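Local structure of acetyltransferase (Agrobacterium tumefaciens, 2DXQ) at residues S7-A10 and G14-P17; F54-T57 and V63-A66; A43-L46 and G50-I53; H105-A110 and C136-N141; A56-K61 and E91-R96. The protein probably transfers an acetyl group from acetyl-coenzyme A to an acceptor molecule, as members of the GNAT acetyltransferase family do. All coordinates share one frame; numbering follows the deposited sequence.

Contact 1. Residues S7-A10 and G14-P17; sequences SLRA and GDLP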
loop_
_atom_site.group_PDB
_atom_site.type_symbol
_atom_site.label_atom_id
_atom_site.label_comp_id
_atom_site.label_asym_id
_atom_site.label_seq_id
_atom_site.Cartn_x
_atom_site.Cartn_y
_atom_site.Cartn_z
ATOM N N SER A 7 -12.411 -23.112 6.155
ATOM C CA SER A 7 -13.143 -21.889 5.925
ATOM C C SER A 7 -12.228 -20.734 5.512
ATOM O O SER A 7 -11.004 -20.857 5.523
ATOM C CB SER A 7 -13.963 -21.521 7.150
ATOM O OG SER A 7 -14.840 -20.473 6.823
ATOM N N LEU A 8 -12.854 -19.626 5.147
ATOM C CA LEU A 8 -12.174 -18.424 4.691
ATOM C C LEU A 8 -13.050 -17.279 5.179
ATOM O O LEU A 8 -14.254 -17.266 4.914
ATOM C CB LEU A 8 -12.125 -18.448 3.168
ATOM C CG LEU A 8 -11.711 -17.192 2.408
ATOM C CD1 LEU A 8 -10.227 -17.010 2.478
ATOM C CD2 LEU A 8 -12.163 -17.333 0.964
ATOM N N ARG A 9 -12.455 -16.323 5.890
ATOM C CA ARG A 9 -13.205 -15.196 6.440
ATOM C C ARG A 9 -12.265 -14.055 6.794
ATOM O O ARG A 9 -11.050 -14.235 6.807
ATOM C CB ARG A 9 -13.964 -15.630 7.689
ATOM C CG ARG A 9 -13.103 -16.317 8.727
ATOM C CD ARG A 9 -13.921 -16.666 9.976
ATOM N NE ARG A 9 -13.094 -17.344 10.975
ATOM C CZ ARG A 9 -12.262 -16.720 11.798
ATOM N NH1 ARG A 9 -12.128 -15.398 11.739
ATOM N NH2 ARG A 9 -11.558 -17.418 12.674
ATOM N N ALA A 10 -12.840 -12.892 7.076
ATOM C CA ALA A 10 -12.093 -11.800 7.666
ATOM C C ALA A 10 -11.774 -12.160 9.105
ATOM O O ALA A 10 -12.563 -12.847 9.782
ATOM C CB ALA A 10 -12.896 -10.490 7.612
ATOM N N GLY A 14 -11.120 -12.513 18.377
ATOM C CA GLY A 14 -10.489 -13.739 18.863
ATOM C C GLY A 14 -9.365 -14.316 18.020
ATOM O O GLY A 14 -8.733 -15.301 18.410
ATOM N N ASP A 15 -9.095 -13.705 16.870
ATOM C CA ASP A 15 -8.118 -14.257 15.928
ATOM C C ASP A 15 -6.683 -13.841 16.203
ATOM O O ASP A 15 -5.758 -14.333 15.568
ATOM C CB ASP A 15 -8.506 -13.893 14.494
ATOM C CG ASP A 15 -9.751 -14.628 14.037
ATOM O OD1 ASP A 15 -9.866 -15.833 14.340
ATOM O OD2 ASP A 15 -10.616 -14.007 13.403
ATOM N N LEU A 16 -6.493 -12.934 17.153
ATOM C CA LEU A 16 -5.171 -12.368 17.368
ATOM C C LEU A 16 -4.076 -13.384 17.694
ATOM O O LEU A 16 -3.008 -13.327 17.069
ATOM C CB LEU A 16 -5.228 -11.193 18.375
ATOM C CG LEU A 16 -3.934 -10.396 18.565
ATOM C CD1 LEU A 16 -3.323 -9.952 17.225
ATOM C CD2 LEU A 16 -4.215 -9.181 19.484
ATOM N N PRO A 17 -4.303 -14.315 18.667
ATOM C CA PRO A 17 -3.260 -15.318 18.927
ATOM C C PRO A 17 -2.828 -16.090 17.670
ATOM O O PRO A 17 -1.627 -16.248 17.415
ATOM C CB PRO A 17 -3.926 -16.258 19.952
ATOM C CG PRO A 17 -4.890 -15.396 20.660
ATOM C CD PRO A 17 -5.448 -14.478 19.589
#
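Arg9 and Asp15 reach toward each other from opposite directions and meet end-on, the guanidinium presenting its NH1/NH2 edge to the carboxylate. Each nitrogen takes a different oxygen: NH1 of Arg9 lies 2.6 Å from OD2 of Asp15, and NH2 of Arg9 lies 2.9 Å from OD1 of Asp15. Both bonds are nearly straight (N-H...O 172° and 171°), and both oxygens are met on their syn side. The planes of the two flat groups are 21° apart; both oxygens lie in the guanidinium plane, while the nitrogens stand somewhat out of the carboxylate plane. The arginine places its CG between the backbone N and the carbonyl carbon and then runs extended to NE, spanning the gap from strand 6-10 across to Asp15. NH1 of Arg9 has a second, more bent bond, at 3.2 Å to the carbonyl O of Ala10, which helps fix the rotation of the guanidinium. OD2 of Asp15 also accepts from the backbone N of Gly12, in the connection between strand and helix. In this bidentate salt bridge on the protein surface, the paired charges and several N-H donors would probably favour an ionised aspartate.

Contact 2. Residues F54-T57 and V63-A66; sequences FVAT and VATA
Phe54 and Ala66 form a hydrogen-bonded pair of the antiparallel ladder: N of Phe54 donates to O of Ala66 at 2.8 Å, and N of Ala66 returns a bond to O of Phe54 at 3.2 Å. Further along, N of Ala56 donates to O of Ala64 at 3.0 Å. O of Ala56 takes N of Val63 at 2.8 Å and only a weak bond from N of Ala64. Val63 and Ala64 thus both face Ala56, a classic beta bulge in the hairpin of strands 51-58 and 61-71, the second and third strands of the mixed GNAT sheet.

A side-chain bond joins the backbone ones. With OG1 of Thr65 swung beside its own carbonyl carbon (chi1 -175°), the hydroxyl donates to O of Phe54 at 2.8 Å; this donor and N of Ala66 approach the oxygen from opposite faces of the carbonyl plane. At the non-hydrogen-bonded pair Val55-Thr65, CA of Val55 makes a CA-H...O contact with O of the adjoining Ala64, 3.3 Å.

Apolar contacts are small. CB of Ala56 touches CB of Ala64 at 4.2 Å and also meets CG2 of Val63. Helix 98-112 covers the alanine face with Tyr98, whereas Leu19 of helix 16-26 covers Val55 and Thr65.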
loop_
_atom_site.group_PDB
_atom_site.type_symbol
_atom_site.label_atom_id
_atom_site.label_comp_id
_atom_site.label_asym_id
_atom_site.label_seq_id
_atom_site.Cartn_x
_atom_site.Cartn_y
_atom_site.Cartn_z
ATOM N N PHE A 54 -7.562 -11.199 6.011
ATOM C CA PHE A 54 -8.271 -12.431 5.701
ATOM C C PHE A 54 -7.489 -13.620 6.224
ATOM O O PHE A 54 -6.268 -13.590 6.203
ATOM C CB PHE A 54 -8.473 -12.564 4.199
ATOM C CG PHE A 54 -9.454 -11.580 3.648
ATOM C CD1 PHE A 54 -10.814 -11.706 3.944
ATOM C CD2 PHE A 54 -9.021 -10.513 2.867
ATOM C CE1 PHE A 54 -11.745 -10.777 3.442
ATOM C CE2 PHE A 54 -9.932 -9.584 2.366
ATOM C CZ PHE A 54 -11.287 -9.716 2.648
ATOM N N VAL A 55 -8.202 -14.646 6.700
ATOM C CA VAL A 55 -7.590 -15.904 7.123
ATOM C C VAL A 55 -8.261 -17.102 6.441
ATOM O O VAL A 55 -9.466 -17.098 6.225
ATOM C CB VAL A 55 -7.628 -16.117 8.673
ATOM C CG1 VAL A 55 -6.647 -15.185 9.377
ATOM C CG2 VAL A 55 -9.051 -15.915 9.248
ATOM N N ALA A 56 -7.467 -18.108 6.081
ATOM C CA ALA A 56 -8.008 -19.423 5.766
ATOM C C ALA A 56 -7.850 -20.227 7.036
ATOM O O ALA A 56 -6.825 -20.114 7.730
ATOM C CB ALA A 56 -7.224 -20.086 4.616
ATOM N N THR A 57 -8.874 -21.000 7.377
ATOM C CA THR A 57 -8.827 -21.758 8.618
ATOM C C THR A 57 -9.001 -23.228 8.308
ATOM O O THR A 57 -9.672 -23.585 7.344
ATOM C CB THR A 57 -9.918 -21.333 9.647
ATOM O OG1 THR A 57 -11.207 -21.533 9.063
ATOM C CG2 THR A 57 -9.764 -19.862 10.070
ATOM N N VAL A 63 -4.500 -20.885 9.081
ATOM C CA VAL A 63 -3.382 -21.563 8.425
ATOM C C VAL A 63 -2.779 -20.748 7.280
ATOM O O VAL A 63 -1.735 -21.108 6.746
ATOM C CB VAL A 63 -3.774 -22.970 7.910
ATOM C CG1 VAL A 63 -3.989 -23.933 9.081
ATOM C CG2 VAL A 63 -5.040 -22.909 7.050
ATOM N N ALA A 64 -3.470 -19.681 6.880
ATOM C CA ALA A 64 -2.900 -18.702 5.935
ATOM C C ALA A 64 -3.547 -17.362 6.176
ATOM O O ALA A 64 -4.653 -17.289 6.722
ATOM C CB ALA A 64 -3.109 -19.119 4.480
ATOM N N THR A 65 -2.875 -16.306 5.745
ATOM C CA THR A 65 -3.435 -14.965 5.888
ATOM C C THR A 65 -2.897 -14.054 4.795
ATOM O O THR A 65 -1.834 -14.311 4.217
ATOM C CB THR A 65 -3.136 -14.366 7.297
ATOM O OG1 THR A 65 -3.796 -13.096 7.447
ATOM C CG2 THR A 65 -1.664 -14.167 7.503
ATOM N N ALA A 66 -3.682 -13.024 4.487
ATOM C CA ALA A 66 -3.257 -11.914 3.623
ATOM C C ALA A 66 -4.047 -10.699 4.075
ATOM O O ALA A 66 -5.230 -10.822 4.432
ATOM C CB ALA A 66 -3.570 -12.226 2.172
#

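Contact 3. Residues A43-L46 and G50-I53; sequences AAML and GLTI
Met45, a selenomethionine here, reaches Ile53 through a chain that keeps CG beside the backbone N (chi1 -69°), runs straight through chi2 and then bends at chi3 (81°). The bend turns CE toward strand 51-58, where it meets CD1 of Ile53 at 3.7 Å; SE of Met45 lies farther from the same methyl, at 4.2 Å. Ile53 is itself extended toward the helix, its chi2 of 166° carrying CD1 to the end of the chain, and the two side chains cross at about a right angle. The touch is therefore between terminal methyls, with CG1 of Ile53 just behind.

These groups join helix 35-47 to the first residues of strand 51-58, at the connection from that helix into that strand of the GNAT fold. Leu51, two residues before Ile53, also points toward the helix. Its CD2 approaches the carbonyl O of Met45 at 3.5 Å and CB of Met45 at 4.2 Å, so one branch touches both backbone and side chain. No hydrogen bond crosses the contact. Leu19 and Tyr23 of helix 16-26 pack against Ile53, while Leu74 of the second subunit packs on Met45 and Pro72 of the second subunit on Leu51.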
loop_
_atom_site.group_PDB
_atom_site.type_symbol
_atom_site.label_atom_id
_atom_site.label_comp_id
_atom_site.label_asym_id
_atom_site.label_seq_id
_atom_site.Cartn_x
_atom_site.Cartn_y
_atom_site.Cartn_z
ATOM N N ALA A 43 -6.614 -3.674 17.242
ATOM C CA ALA A 43 -7.865 -2.913 17.294
ATOM C C ALA A 43 -7.885 -1.780 16.269
ATOM O O ALA A 43 -8.910 -1.557 15.610
ATOM C CB ALA A 43 -8.112 -2.363 18.703
ATOM N N ALA A 44 -6.756 -1.078 16.130
ATOM C CA ALA A 44 -6.606 -0.019 15.128
ATOM C C ALA A 44 -6.761 -0.577 13.717
ATOM O O ALA A 44 -7.327 0.083 12.846
ATOM C CB ALA A 44 -5.263 0.669 15.264
HETATM N N MSE A 45 -6.234 -1.784 13.496
HETATM C CA MSE A 45 -6.358 -2.449 12.200
HETATM C C MSE A 45 -7.807 -2.795 11.886
HETATM O O MSE A 45 -8.293 -2.564 10.768
HETATM C CB MSE A 45 -5.484 -3.708 12.158
HETATM C CG MSE A 45 -3.992 -3.390 12.143
HETATM SE SE MSE A 45 -2.885 -4.969 12.056
HETATM C CE MSE A 45 -3.008 -5.261 10.129
ATOM N N LEU A 46 -8.498 -3.332 12.889
ATOM C CA LEU A 46 -9.895 -3.717 12.737
ATOM C C LEU A 46 -10.769 -2.485 12.462
ATOM O O LEU A 46 -11.767 -2.569 11.733
ATOM C CB LEU A 46 -10.358 -4.501 13.977
ATOM C CG LEU A 46 -9.749 -5.907 14.153
ATOM C CD1 LEU A 46 -10.319 -6.562 15.406
ATOM C CD2 LEU A 46 -9.955 -6.834 12.962
ATOM N N GLY A 50 -11.081 0.395 4.985
ATOM C CA GLY A 50 -10.510 -0.235 3.791
ATOM C C GLY A 50 -9.453 -1.298 4.032
ATOM O O GLY A 50 -8.925 -1.873 3.075
ATOM N N LEU A 51 -9.169 -1.596 5.297
ATOM C CA LEU A 51 -8.221 -2.664 5.643
ATOM C C LEU A 51 -8.993 -3.900 6.102
ATOM O O LEU A 51 -9.853 -3.800 6.980
ATOM C CB LEU A 51 -7.301 -2.198 6.775
ATOM C CG LEU A 51 -6.150 -3.108 7.251
ATOM C CD1 LEU A 51 -5.078 -2.265 7.948
ATOM C CD2 LEU A 51 -6.603 -4.257 8.168
ATOM N N THR A 52 -8.671 -5.056 5.524
ATOM C CA THR A 52 -9.235 -6.323 5.972
ATOM C C THR A 52 -8.127 -7.357 6.040
ATOM O O THR A 52 -7.374 -7.510 5.081
ATOM C CB THR A 52 -10.354 -6.840 5.039
ATOM O OG1 THR A 52 -11.368 -5.838 4.864
ATOM C CG2 THR A 52 -10.983 -8.093 5.646
ATOM N N ILE A 53 -8.013 -8.038 7.181
ATOM C CA ILE A 53 -7.097 -9.169 7.302
ATOM C C ILE A 53 -7.950 -10.408 7.015
ATOM O O ILE A 53 -8.952 -10.632 7.695
ATOM C CB ILE A 53 -6.505 -9.310 8.732
ATOM C CG1 ILE A 53 -5.752 -8.050 9.182
ATOM C CG2 ILE A 53 -5.580 -10.553 8.796
ATOM C CD1 ILE A 53 -5.442 -8.015 10.720
#

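Contact 4. Residues H105-A110 and C136-N141; sequences HAIETA and CGFVQN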
loop_
_atom_site.group_PDB
_atom_site.type_symbol
_atom_site.label_atom_id
_atom_site.label_comp_id
_atom_site.label_asym_id
_atom_site.label_seq_id
_atom_site.Cartn_x
_atom_site.Cartn_y
_atom_site.Cartn_z
ATOM N N HIS A 105 -8.865 -14.436 -2.797
ATOM C CA HIS A 105 -10.035 -13.829 -2.156
ATOM C C HIS A 105 -9.841 -12.332 -1.949
ATOM O O HIS A 105 -10.735 -11.529 -2.227
ATOM C CB HIS A 105 -10.381 -14.499 -0.829
ATOM C CG HIS A 105 -11.643 -13.984 -0.211
ATOM N ND1 HIS A 105 -12.896 -14.349 -0.657
ATOM C CD2 HIS A 105 -11.843 -13.139 0.829
ATOM C CE1 HIS A 105 -13.815 -13.744 0.081
ATOM N NE2 HIS A 105 -13.203 -13.004 0.992
ATOM N N ALA A 106 -8.654 -11.956 -1.494
ATOM C CA ALA A 106 -8.325 -10.550 -1.308
ATOM C C ALA A 106 -8.371 -9.774 -2.640
ATOM O O ALA A 106 -8.936 -8.671 -2.705
ATOM C CB ALA A 106 -6.948 -10.430 -0.601
ATOM N N ILE A 107 -7.841 -10.370 -3.710
ATOM C CA ILE A 107 -7.925 -9.774 -5.057
ATOM C C ILE A 107 -9.389 -9.580 -5.443
ATOM O O ILE A 107 -9.805 -8.497 -5.864
ATOM C CB ILE A 107 -7.212 -10.639 -6.093
ATOM C CG1 ILE A 107 -5.698 -10.551 -5.854
ATOM C CG2 ILE A 107 -7.536 -10.165 -7.531
ATOM C CD1 ILE A 107 -4.883 -11.624 -6.580
ATOM N N GLU A 108 -10.173 -10.637 -5.258
ATOM C CA GLU A 108 -11.571 -10.589 -5.677
ATOM C C GLU A 108 -12.345 -9.553 -4.886
ATOM O O GLU A 108 -13.186 -8.832 -5.446
ATOM C CB GLU A 108 -12.181 -11.990 -5.591
ATOM C CG GLU A 108 -11.629 -12.875 -6.692
ATOM C CD GLU A 108 -11.970 -14.348 -6.540
ATOM O OE1 GLU A 108 -12.752 -14.715 -5.630
ATOM O OE2 GLU A 108 -11.437 -15.140 -7.348
ATOM N N THR A 109 -12.012 -9.434 -3.605
ATOM C CA THR A 109 -12.651 -8.449 -2.722
ATOM C C THR A 109 -12.338 -7.021 -3.153
ATOM O O THR A 109 -13.233 -6.154 -3.188
ATOM C CB THR A 109 -12.292 -8.707 -1.255
ATOM O OG1 THR A 109 -12.753 -10.016 -0.889
ATOM C CG2 THR A 109 -12.917 -7.648 -0.308
ATOM N N ALA A 110 -11.085 -6.788 -3.523
ATOM C CA ALA A 110 -10.663 -5.487 -4.046
ATOM C C ALA A 110 -11.410 -5.128 -5.337
ATOM O O ALA A 110 -11.935 -4.016 -5.485
ATOM C CB ALA A 110 -9.162 -5.513 -4.290
ATOM N N CYS A 136 -1.695 -16.667 -8.599
ATOM C CA CYS A 136 -2.829 -15.937 -8.015
ATOM C C CYS A 136 -3.424 -14.941 -8.998
ATOM O O CYS A 136 -4.445 -14.305 -8.707
ATOM C CB CYS A 136 -2.403 -15.197 -6.732
ATOM S SG CYS A 136 -1.948 -16.285 -5.384
ATOM N N GLY A 137 -2.780 -14.788 -10.153
ATOM C CA GLY A 137 -3.259 -13.841 -11.166
ATOM C C GLY A 137 -2.415 -12.583 -11.306
ATOM O O GLY A 137 -2.637 -11.777 -12.228
ATOM N N PHE A 138 -1.458 -12.390 -10.398
ATOM C CA PHE A 138 -0.539 -11.235 -10.507
ATOM C C PHE A 138 0.393 -11.360 -11.710
ATOM O O PHE A 138 0.804 -12.467 -12.090
ATOM C CB PHE A 138 0.334 -11.102 -9.260
ATOM C CG PHE A 138 -0.367 -10.522 -8.063
ATOM C CD1 PHE A 138 -0.686 -9.156 -8.009
ATOM C CD2 PHE A 138 -0.690 -11.327 -6.978
ATOM C CE1 PHE A 138 -1.326 -8.598 -6.884
ATOM C CE2 PHE A 138 -1.325 -10.767 -5.835
ATOM C CZ PHE A 138 -1.643 -9.425 -5.793
ATOM N N VAL A 139 0.750 -10.220 -12.294
ATOM C CA VAL A 139 1.776 -10.168 -13.317
ATOM C C VAL A 139 2.969 -9.390 -12.761
ATOM O O VAL A 139 2.792 -8.376 -12.068
ATOM C CB VAL A 139 1.245 -9.475 -14.595
ATOM C CG1 VAL A 139 2.294 -9.490 -15.687
ATOM C CG2 VAL A 139 -0.028 -10.150 -15.063
ATOM N N GLN A 140 4.180 -9.877 -13.033
ATOM C CA GLN A 140 5.380 -9.180 -12.569
ATOM C C GLN A 140 5.738 -8.093 -13.600
ATOM O O GLN A 140 6.668 -8.246 -14.413
ATOM C CB GLN A 140 6.524 -10.179 -12.330
ATOM C CG GLN A 140 7.616 -9.680 -11.372
ATOM C CD GLN A 140 8.509 -8.632 -11.993
ATOM O OE1 GLN A 140 9.329 -8.943 -12.867
ATOM N NE2 GLN A 140 8.347 -7.371 -11.570
ATOM N N ASN A 141 4.978 -7.004 -13.572
ATOM C CA ASN A 141 5.164 -5.931 -14.550
ATOM C C ASN A 141 5.353 -4.564 -13.931
ATOM O O ASN A 141 5.169 -3.543 -14.600
ATOM C CB ASN A 141 4.030 -5.920 -15.575
ATOM C CG ASN A 141 2.673 -5.700 -14.950
ATOM O OD1 ASN A 141 2.556 -5.382 -13.761
ATOM N ND2 ASN A 141 1.625 -5.873 -15.756
#
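Ile107 and Phe138 touch where helix 98-112 meets the segment that follows helix 127-135 in this GNAT fold, just after a Schellman motif closes that helix at Gly137. One methyl carries the contact. CD1 of Ile107 lies 3.7 Å from CE2 of Phe138 and 4.0 Å from CZ of Phe138, coming to the ring obliquely at its far end. The same CD1 is 3.5 Å from the carbonyl O of Cys136 and 4.4 Å from CB of Cys136, so it touches both the ring and the backbone that leaves helix 127-135. Ile107 sends the methyl out with CG1 beside the backbone N and a nearly straight chi2 of 165°.

Around them, Ile84 of strand 81-88 packs on both Ile107 and Phe138, and Leu120 of strand 117-122 also touches the phenyl ring. From the second subunit, Ile147 meets Ile107 and Gln146 meets Phe138. Val139 continues the sheet by pairing in an antiparallel ladder with a strand of that subunit.

On helix 98-112 itself, His105 stacks edge-to-face with Phe54. The carbonyl O of His105 accepts two bonds from Thr109: N donates at 2.8 Å, and OG1, standing above the carbonyl plane, donates at 2.9 Å.

Contact 5. Residues A56-K61 and E91-R96; sequences ATENGK and EARRGR. With PO4 (phosphate ion), chain C.
Glu58 and Arg93 are joined by a side-on salt bridge, the arginine offering NE and NH2 rather than its two terminal nitrogens. NE of Arg93 donates to OE1 of Glu58 at 2.8 Å and NH2 of Arg93 to OE2 of Glu58 at 2.9 Å, the latter along the syn lone pair. The two planes are nearly coplanar, 12° apart, with the carboxylate at the NE/NH2 edge of the guanidinium. Glu58 runs extended beyond CG, whereas Arg93 is bent at chi2 (-64°), and its NE/NH2 edge faces Glu58.

Among the other hydrogen bonds, NH1 of Arg93 reaches the carbonyl O of Ala92 at 3.2 Å from well above the carbonyl plane, a further restraint on the guanidinium. OE1 of Glu58 also bonds to OH of Tyr98. Backbone bonds close a type I' turn from Glu58 to Lys61 and a type II turn from Arg93 to Arg96.

The phosphate ion, probably from the crystallisation liquor, receives a weak bond on its O1 from N of Gly95 at 3.2 Å and further bonds from N of Gly97, Gly99 and Arg100. This glycine-rich loop matches the GNAT motif whose backbone amides hold the pyrophosphate of acetyl-coenzyme A, so the ion probably marks that site. The salt bridge ties the hairpin turn between strands 51-58 and 61-71 to the loop between strand 81-88 and helix 98-112.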
loop_
_atom_site.group_PDB
_atom_site.type_symbol
_atom_site.label_atom_id
_atom_site.label_comp_id
_atom_site.label_asym_id
_atom_site.label_seq_id
_atom_site.Cartn_x
_atom_site.Cartn_y
_atom_site.Cartn_z
ATOM N N ALA A 56 -7.467 -18.108 6.081
ATOM C CA ALA A 56 -8.008 -19.423 5.766
ATOM C C ALA A 56 -7.850 -20.227 7.036
ATOM O O ALA A 56 -6.825 -20.114 7.730
ATOM C CB ALA A 56 -7.224 -20.086 4.616
ATOM N N THR A 57 -8.874 -21.000 7.377
ATOM C CA THR A 57 -8.827 -21.758 8.618
ATOM C C THR A 57 -9.001 -23.228 8.308
ATOM O O THR A 57 -9.672 -23.585 7.344
ATOM C CB THR A 57 -9.918 -21.333 9.647
ATOM O OG1 THR A 57 -11.207 -21.533 9.063
ATOM C CG2 THR A 57 -9.764 -19.862 10.070
ATOM N N GLU A 58 -8.354 -24.060 9.118
ATOM C CA GLU A 58 -8.479 -25.506 9.025
ATOM C C GLU A 58 -8.827 -26.009 10.432
ATOM O O GLU A 58 -8.048 -25.787 11.372
ATOM C CB GLU A 58 -7.137 -26.068 8.547
ATOM C CG GLU A 58 -7.092 -27.577 8.239
ATOM C CD GLU A 58 -5.678 -28.089 8.213
ATOM O OE1 GLU A 58 -5.060 -28.098 7.126
ATOM O OE2 GLU A 58 -5.150 -28.472 9.290
ATOM N N ASN A 59 -9.991 -26.651 10.590
ATOM C CA ASN A 59 -10.495 -27.019 11.931
ATOM C C ASN A 59 -10.482 -25.805 12.868
ATOM O O ASN A 59 -10.146 -25.927 14.054
ATOM C CB ASN A 59 -9.656 -28.141 12.554
ATOM C CG ASN A 59 -9.429 -29.293 11.612
ATOM O OD1 ASN A 59 -8.287 -29.676 11.338
ATOM N ND2 ASN A 59 -10.509 -29.837 11.097
ATOM N N GLY A 60 -10.802 -24.635 12.312
ATOM C CA GLY A 60 -10.832 -23.384 13.087
ATOM C C GLY A 60 -9.505 -22.670 13.294
ATOM O O GLY A 60 -9.503 -21.523 13.734
ATOM N N LYS A 61 -8.388 -23.331 12.991
ATOM C CA LYS A 61 -7.064 -22.712 13.139
ATOM C C LYS A 61 -6.686 -21.909 11.894
ATOM O O LYS A 61 -6.742 -22.444 10.778
ATOM C CB LYS A 61 -5.980 -23.759 13.396
ATOM C CG LYS A 61 -4.628 -23.134 13.748
ATOM C CD LYS A 61 -3.496 -24.142 13.727
ATOM C CE LYS A 61 -2.247 -23.524 14.329
ATOM N NZ LYS A 61 -1.024 -23.997 13.620
ATOM N N GLU A 91 5.072 -23.949 6.186
ATOM C CA GLU A 91 5.917 -25.093 5.721
ATOM C C GLU A 91 4.904 -26.191 5.415
ATOM O O GLU A 91 5.038 -26.912 4.406
ATOM C CB GLU A 91 6.956 -25.504 6.756
ATOM N N ALA A 92 3.925 -26.420 6.295
ATOM C CA ALA A 92 3.723 -27.693 6.997
ATOM C C ALA A 92 2.367 -27.910 6.270
ATOM O O ALA A 92 1.734 -28.984 6.334
ATOM C CB ALA A 92 3.470 -27.524 8.460
ATOM N N ARG A 93 1.944 -26.850 5.562
ATOM C CA ARG A 93 0.803 -26.885 4.619
ATOM C C ARG A 93 1.167 -26.469 3.180
ATOM O O ARG A 93 0.297 -26.070 2.395
ATOM C CB ARG A 93 -0.369 -26.042 5.135
ATOM C CG ARG A 93 -0.967 -26.508 6.459
ATOM C CD ARG A 93 -1.626 -27.919 6.367
ATOM N NE ARG A 93 -2.287 -28.264 7.627
ATOM C CZ ARG A 93 -1.683 -28.760 8.709
ATOM N NH1 ARG A 93 -0.374 -29.023 8.712
ATOM N NH2 ARG A 93 -2.389 -29.004 9.799
ATOM N N ARG A 94 2.444 -26.613 2.832
ATOM C CA ARG A 94 2.949 -26.328 1.492
ATOM C C ARG A 94 2.211 -27.149 0.460
ATOM O O ARG A 94 2.051 -28.374 0.598
ATOM C CB ARG A 94 4.460 -26.617 1.404
ATOM C CG ARG A 94 5.100 -26.341 0.040
ATOM C CD ARG A 94 6.622 -26.442 0.107
ATOM N NE ARG A 94 7.251 -25.803 -1.051
ATOM C CZ ARG A 94 8.111 -24.788 -0.987
ATOM N NH1 ARG A 94 8.486 -24.290 0.188
ATOM N NH2 ARG A 94 8.618 -24.284 -2.104
ATOM N N GLY A 95 1.744 -26.460 -0.566
ATOM C CA GLY A 95 1.085 -27.104 -1.673
ATOM C C GLY A 95 -0.318 -27.570 -1.373
ATOM O O GLY A 95 -0.823 -28.441 -2.074
ATOM N N ARG A 96 -0.949 -27.019 -0.330
ATOM C CA ARG A 96 -2.355 -27.350 -0.072
ATOM C C ARG A 96 -3.309 -26.284 -0.596
ATOM O O ARG A 96 -4.525 -26.512 -0.674
ATOM C CB ARG A 96 -2.616 -27.628 1.414
ATOM C CG ARG A 96 -1.721 -28.703 2.013
ATOM C CD ARG A 96 -1.962 -30.069 1.360
ATOM N NE ARG A 96 -1.179 -31.112 2.028
ATOM C CZ ARG A 96 -1.181 -32.399 1.689
ATOM N NH1 ARG A 96 -1.924 -32.827 0.671
ATOM N NH2 ARG A 96 -0.433 -33.261 2.368
HETATM P P PO4 C . -0.200 -22.447 -0.988
HETATM O O1 PO4 C . -0.062 -23.924 -1.240
HETATM O O2 PO4 C . 1.084 -21.821 -1.571
HETATM O O3 PO4 C . -1.376 -21.899 -1.748
HETATM O O4 PO4 C . -0.243 -22.122 0.466
#

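From the N terminus, contact 1 closes the short connection from strand 6-10 to helix 16-26. Contact 3 then closes the turn from helix 35-47 into strand 51-58, which goes on directly into contact 2, the hairpin with strand 61-71. Contacts 2 and 5 start from the same stretch, sharing Ala56 and Thr57; contact 2 closes first, at 63-66, and contact 5 only at 91-96, past strand 81-88. Contact 4 follows separately, from helix 98-112 over strand 117-122 and helix 127-135 to residues 136-141. Contacts 1 and 2 meet through strands 6-10 and 51-58, neighbours in the sheet; contacts 3 and 4 both touch the second subunit.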